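Long-range contact in rhino (Drosophila simulans, PDB 5XYW), which probably acts in chromatin, with a chromo shadow domain of the kind through which HP1-family proteins dimerise and bind partners: residues A[13-18]-A[33-38]. Numbering follows the deposited sequence.
Sequences GLELDK and TWKGCS
A classic beta bulge, in which Asp17 and Lys18 both face Thr33, marks the open end of the antiparallel hairpin formed by strands 16-24 and 28-34 in the chromo shadow domain. Asp17 N donates a hydrogen bond to Thr33 O at 3.0 Å. Lys18 N makes a weak bond to that carbonyl and a straighter one, 148° at the hydrogen, to Thr33 OG1. Thr33 N returns a bond to Lys18 O. Threonine suits this place because, with chi1 at 59°, OG1 sits between its own backbone N and carbonyl carbon and turns to the extra amide of the bulge. An alanine here would remove the hydroxyl acceptor, so that Lys18 N would probably depend more on its weak bond to Thr33 O and the bulge would be held less firmly. Beyond the bulge, Lys35 N is hydrogen-bonded to Glu15 O at 3.1 Å. The Lys35 chain, extended beyond CG, runs past Leu16 O, with its CE 3.8 Å from that oxygen. It brings NZ to 3.7 Å from Glu15 OE1, a long salt bridge between exposed side chains. Trp34 supplies the apolar part: Leu14 packs its CD1 3.6 Å from the CB of Trp34, Leu16 lays its CD1 methyl over one ring face toward the rim, and Glu15 C meets the ring edge in plane. Ile48 of helix 45-51 touches both Leu16 and Trp34. Backbone bonds thus set the pairing of the strands, the indole joins it to the helix-covered interior, and the long ion pair at the surface is likely to add little.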
# COMPACT_ATOMS: atom_id res chain seq x y z
N GLY A 13 15.98 13.67 -1.25
CA GLY A 13 16.88 13.72 -0.12
C GLY A 13 16.49 14.73 0.94
O GLY A 13 17.33 15.49 1.43
N LEU A 14 15.21 14.76 1.29
CA LEU A 14 14.73 15.61 2.37
C LEU A 14 14.32 14.71 3.53
O LEU A 14 14.34 13.48 3.41
CB LEU A 14 13.56 16.49 1.91
CG LEU A 14 13.69 17.27 0.60
CD1 LEU A 14 12.46 18.13 0.35
CD2 LEU A 14 14.92 18.14 0.60
N GLU A 15 13.97 15.31 4.66
CA GLU A 15 13.45 14.54 5.78
C GLU A 15 11.94 14.45 5.66
O GLU A 15 11.29 15.46 5.36
CB GLU A 15 13.83 15.17 7.12
CG GLU A 15 15.30 15.01 7.49
CD GLU A 15 15.65 15.77 8.75
OE1 GLU A 15 14.78 16.51 9.27
OE2 GLU A 15 16.80 15.63 9.22
N LEU A 16 11.41 13.25 5.89
CA LEU A 16 9.96 13.02 5.91
C LEU A 16 9.24 14.02 6.83
O LEU A 16 9.64 14.21 7.99
CB LEU A 16 9.65 11.59 6.35
CG LEU A 16 8.19 11.11 6.28
CD1 LEU A 16 7.63 11.32 4.86
CD2 LEU A 16 8.05 9.65 6.70
N ASP A 17 8.20 14.68 6.32
CA ASP A 17 7.35 15.46 7.19
C ASP A 17 6.15 14.61 7.62
O ASP A 17 6.14 14.06 8.72
CB ASP A 17 6.90 16.74 6.52
CG ASP A 17 6.09 17.63 7.44
OD1 ASP A 17 6.23 17.47 8.67
OD2 ASP A 17 5.33 18.48 6.94
N LYS A 18 5.15 14.48 6.76
CA LYS A 18 4.02 13.62 7.10
C LYS A 18 3.82 12.45 6.15
O LYS A 18 4.44 12.35 5.08
CB LYS A 18 2.74 14.45 7.17
CG LYS A 18 2.85 15.63 8.11
CD LYS A 18 1.53 16.38 8.22
CE LYS A 18 1.59 17.46 9.28
NZ LYS A 18 0.27 18.12 9.45
N THR A 33 4.38 14.22 2.51
CA THR A 33 5.02 15.52 2.34
C THR A 33 6.42 15.48 2.92
O THR A 33 6.74 14.60 3.74
CB THR A 33 4.23 16.65 2.99
OG1 THR A 33 4.09 16.40 4.40
CG2 THR A 33 2.87 16.76 2.35
N TRP A 34 7.26 16.42 2.49
CA TRP A 34 8.61 16.57 3.01
C TRP A 34 8.78 17.92 3.73
O TRP A 34 7.98 18.84 3.53
CB TRP A 34 9.63 16.43 1.88
CG TRP A 34 9.44 15.17 1.09
CD1 TRP A 34 8.76 15.04 -0.08
CD2 TRP A 34 9.92 13.86 1.42
NE1 TRP A 34 8.78 13.73 -0.50
CE2 TRP A 34 9.49 12.99 0.41
CE3 TRP A 34 10.67 13.35 2.49
CZ2 TRP A 34 9.78 11.63 0.42
CZ3 TRP A 34 10.97 12.00 2.49
CH2 TRP A 34 10.52 11.16 1.47
N LYS A 35 9.81 18.03 4.57
CA LYS A 35 9.99 19.22 5.42
C LYS A 35 10.49 20.43 4.65
O LYS A 35 11.64 20.47 4.17
CB LYS A 35 10.94 18.92 6.57
CG LYS A 35 10.23 18.46 7.83
CD LYS A 35 11.21 17.94 8.89
CE LYS A 35 10.47 17.30 10.06
NZ LYS A 35 11.37 16.37 10.78
N GLY A 36 9.61 21.43 4.53
CA GLY A 36 9.88 22.65 3.80
C GLY A 36 9.25 22.72 2.42
O GLY A 36 9.28 23.78 1.80
N CYS A 37 8.66 21.62 1.96
CA CYS A 37 8.43 21.37 0.52
C CYS A 37 7.08 21.78 -0.11
O CYS A 37 7.04 22.15 -1.28
CB CYS A 37 8.65 19.89 0.24
SG CYS A 37 8.49 19.42 -1.49
N SER A 38 5.98 21.70 0.65
CA SER A 38 4.63 22.05 0.17
C SER A 38 4.05 21.10 -0.90
O SER A 38 2.88 21.23 -1.28
CB SER A 38 4.60 23.48 -0.37
OG SER A 38 4.96 24.42 0.64